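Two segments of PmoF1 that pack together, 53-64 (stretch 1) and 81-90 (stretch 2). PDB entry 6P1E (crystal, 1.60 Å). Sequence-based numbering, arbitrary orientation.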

# COMPACT_ATOMS: atom_id res chain seq x y z
N SER B 53 6.62 4.48 -21.32
CA SER B 53 5.20 4.80 -21.28
C SER B 53 4.56 4.25 -20.02
O SER B 53 5.16 3.42 -19.33
CB SER B 53 4.48 4.23 -22.51
OG SER B 53 4.48 2.81 -22.50
N ALA B 54 3.34 4.70 -19.74
CA ALA B 54 2.57 4.21 -18.61
C ALA B 54 1.17 3.84 -19.07
O ALA B 54 0.51 4.62 -19.76
CB ALA B 54 2.52 5.26 -17.51
N VAL B 55 0.72 2.65 -18.68
CA VAL B 55 -0.59 2.13 -19.08
C VAL B 55 -1.43 1.85 -17.84
O VAL B 55 -1.03 1.07 -16.98
CB VAL B 55 -0.46 0.85 -19.93
CG1 VAL B 55 -1.84 0.27 -20.25
CG2 VAL B 55 0.30 1.14 -21.22
N ILE B 56 -2.59 2.49 -17.77
CA ILE B 56 -3.46 2.32 -16.62
C ILE B 56 -4.32 1.07 -16.80
O ILE B 56 -4.94 0.87 -17.84
CB ILE B 56 -4.37 3.55 -16.41
CG1 ILE B 56 -3.52 4.83 -16.40
CG2 ILE B 56 -5.16 3.41 -15.11
CD1 ILE B 56 -4.32 6.10 -16.31
N HIS B 57 -4.37 0.26 -15.76
CA HIS B 57 -5.18 -0.95 -15.74
C HIS B 57 -6.14 -0.82 -14.57
O HIS B 57 -5.91 -1.39 -13.50
CB HIS B 57 -4.31 -2.20 -15.61
CG HIS B 57 -3.42 -2.44 -16.79
ND1 HIS B 57 -3.89 -2.89 -18.00
CD2 HIS B 57 -2.08 -2.30 -16.94
CE1 HIS B 57 -2.88 -3.01 -18.85
NE2 HIS B 57 -1.77 -2.66 -18.23
N GLY B 58 -7.23 -0.08 -14.77
CA GLY B 58 -8.06 0.36 -13.67
C GLY B 58 -9.30 -0.49 -13.45
O GLY B 58 -10.09 -0.20 -12.55
N ASP B 59 -9.45 -1.54 -14.25
CA ASP B 59 -10.56 -2.48 -14.09
C ASP B 59 -10.03 -3.73 -13.40
O ASP B 59 -9.37 -4.56 -14.02
CB ASP B 59 -11.19 -2.82 -15.45
CG ASP B 59 -12.40 -3.73 -15.32
OD1 ASP B 59 -12.76 -4.12 -14.19
OD2 ASP B 59 -13.01 -4.04 -16.36
N ALA B 60 -10.31 -3.85 -12.11
CA ALA B 60 -9.78 -4.95 -11.30
C ALA B 60 -10.26 -6.31 -11.79
O ALA B 60 -9.57 -7.32 -11.61
CB ALA B 60 -10.16 -4.75 -9.84
N LYS B 61 -11.44 -6.34 -12.39
CA LYS B 61 -12.02 -7.59 -12.86
C LYS B 61 -11.36 -8.05 -14.16
O LYS B 61 -11.38 -9.24 -14.48
CB LYS B 61 -13.53 -7.44 -13.05
CG LYS B 61 -14.26 -7.21 -11.74
CD LYS B 61 -15.75 -7.04 -11.92
CE LYS B 61 -16.43 -6.82 -10.58
NZ LYS B 61 -17.90 -6.63 -10.71
N ASN B 62 -10.79 -7.11 -14.90
CA ASN B 62 -10.04 -7.42 -16.11
C ASN B 62 -8.78 -6.59 -16.25
O ASN B 62 -8.77 -5.57 -16.94
CB ASN B 62 -10.94 -7.20 -17.33
CG ASN B 62 -12.04 -8.23 -17.42
OD1 ASN B 62 -11.83 -9.33 -17.92
ND2 ASN B 62 -13.23 -7.87 -16.95
N LEU B 63 -7.70 -7.06 -15.63
CA LEU B 63 -6.47 -6.29 -15.54
C LEU B 63 -5.65 -6.28 -16.82
O LEU B 63 -4.71 -5.49 -16.95
CB LEU B 63 -5.62 -6.83 -14.39
CG LEU B 63 -6.18 -6.58 -12.99
CD1 LEU B 63 -5.32 -7.24 -11.93
CD2 LEU B 63 -6.28 -5.08 -12.71
N ALA B 64 -6.00 -7.13 -17.78
CA ALA B 64 -5.29 -7.13 -19.06
C ALA B 64 -5.68 -5.90 -19.87
O ALA B 64 -4.91 -5.42 -20.70
CB ALA B 64 -5.60 -8.41 -19.84
N PRO B 81 -0.92 -4.69 -5.57
CA PRO B 81 -0.62 -5.94 -6.27
C PRO B 81 -1.82 -6.88 -6.31
O PRO B 81 -2.46 -7.11 -5.29
CB PRO B 81 0.52 -6.54 -5.45
CG PRO B 81 1.19 -5.37 -4.83
CD PRO B 81 0.12 -4.35 -4.58
N GLY B 82 -2.12 -7.41 -7.49
CA GLY B 82 -3.24 -8.32 -7.67
C GLY B 82 -4.52 -7.63 -8.10
O GLY B 82 -5.48 -8.28 -8.51
N GLY B 83 -4.53 -6.30 -8.01
CA GLY B 83 -5.69 -5.51 -8.37
C GLY B 83 -5.33 -4.43 -9.37
O GLY B 83 -4.33 -4.55 -10.08
N ALA B 84 -6.15 -3.39 -9.43
CA ALA B 84 -5.90 -2.27 -10.33
C ALA B 84 -4.53 -1.65 -10.06
O ALA B 84 -4.06 -1.63 -8.93
CB ALA B 84 -6.99 -1.21 -10.19
N TYR B 85 -3.88 -1.19 -11.12
CA TYR B 85 -2.53 -0.65 -11.02
C TYR B 85 -2.18 0.07 -12.31
O TYR B 85 -2.93 0.02 -13.28
CB TYR B 85 -1.52 -1.76 -10.73
CG TYR B 85 -1.20 -2.62 -11.94
CD1 TYR B 85 0.03 -2.52 -12.58
CD2 TYR B 85 -2.13 -3.52 -12.44
CE1 TYR B 85 0.33 -3.30 -13.68
CE2 TYR B 85 -1.84 -4.30 -13.54
CZ TYR B 85 -0.61 -4.19 -14.15
OH TYR B 85 -0.33 -4.97 -15.25
N VAL B 86 -1.03 0.75 -12.30
CA VAL B 86 -0.50 1.36 -13.51
C VAL B 86 0.78 0.63 -13.90
O VAL B 86 1.71 0.52 -13.10
CB VAL B 86 -0.21 2.86 -13.32
CG1 VAL B 86 0.34 3.47 -14.61
CG2 VAL B 86 -1.47 3.58 -12.88
N ALA B 87 0.82 0.13 -15.13
CA ALA B 87 2.01 -0.53 -15.65
C ALA B 87 2.98 0.51 -16.18
O ALA B 87 2.61 1.37 -16.98
CB ALA B 87 1.64 -1.52 -16.74
N LEU B 88 4.22 0.44 -15.71
CA LEU B 88 5.30 1.30 -16.19
C LEU B 88 6.22 0.47 -17.07
O LEU B 88 6.90 -0.43 -16.59
CB LEU B 88 6.07 1.91 -15.02
CG LEU B 88 5.24 2.69 -13.99
CD1 LEU B 88 6.14 3.27 -12.91
CD2 LEU B 88 4.43 3.79 -14.65
N LEU B 89 6.23 0.75 -18.37
CA LEU B 89 6.94 -0.08 -19.34
C LEU B 89 8.25 0.57 -19.79
O LEU B 89 8.36 1.79 -19.86
CB LEU B 89 6.03 -0.36 -20.54
CG LEU B 89 4.60 -0.81 -20.21
CD1 LEU B 89 3.78 -0.95 -21.48
CD2 LEU B 89 4.64 -2.12 -19.44
N ASP B 90 9.24 -0.27 -20.09
CA ASP B 90 10.50 0.17 -20.69
C ASP B 90 11.30 1.17 -19.84
O ASP B 90 11.51 2.31 -20.26
CB ASP B 90 10.24 0.79 -22.07
CG ASP B 90 9.53 -0.16 -23.01
OD1 ASP B 90 9.84 -1.37 -22.97
OD2 ASP B 90 8.67 0.30 -23.78
O HOH W 1 -2.21 -6.20 -16.72

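Stretch 2 enters the contact as a loop and leaves it as a β-strand, antiparallel to the strand of stretch 1. Pro 81 stands clear of the partner, and contact begins with two glycines that offer backbone alone. Gly 82 has a positive phi (94°), where a CB would jam against the preceding carbonyl, so the glycine is required by the chain itself; its O lies 3.6 Å from Leu 63 CD1. At Gly 83 there would be room for a CB, so this contact does not require glycine here; Leu 63 CD2 lies 3.3 Å from Gly 83 O. Leu 63, with its CA-to-CB bond aimed toward stretch 2, thus lies along the loop that leads into the strand.

Ala 84 is buried, and its small methyl suits the tight spacing: its CB is 4.0 Å from Gly 58 CA, while its CA makes a CA-H...O contact with His 57 O at 3.3 Å.

Tyr 85 opens the strand with a hydrogen-bonded pair. Tyr 85 N donates to His 57 O (3.1 Å) and His 57 N donates to Tyr 85 O (2.9 Å). With chi1 at 75° (p), its ring runs near parallel to that of His 57, the planes at 26°, but slid so far that the two barely overlap. Leu 63 CD2 meets the tyrosine ring at its edge, 4.4 Å from Tyr 85 CD2. At the far end of the ring, one water links the segments: it donates to Leu 63 O (2.6 Å) and is hydrogen-bonded to Tyr 85 OH (2.7 Å).

Val 86 turns to the other face of the sheet, with Ile 56 and Ala 54. Its CG2 lies 4.3 Å from Ile 56 CG1 and its CG1 4.0 Å from Ala 54 CB, so the valine packs against both residues.

Ala 87 returns to the face of Tyr 85 and forms the second hydrogen-bonded pair: Ala 87 N to Val 55 O and Val 55 N to Ala 87 O, both 2.8 Å. Its buried methyl fits beside the edge of the imidazole, 3.8 Å from His 57 CD2.

Leu 88, buried on the Val 86 face, reaches across with CD2 to 3.7 Å from Ala 54 CB; long residue faces short one.

Leu 89 N donates to Ser 53 O (3.0 Å), and Leu 89 CD1 rests 4.1 Å from Val 55 CG2. Asp 90 makes no contact. The rule is simple: backbone pairs fix the register, alternating side chains pack both faces, and 655 Å² is buried in all.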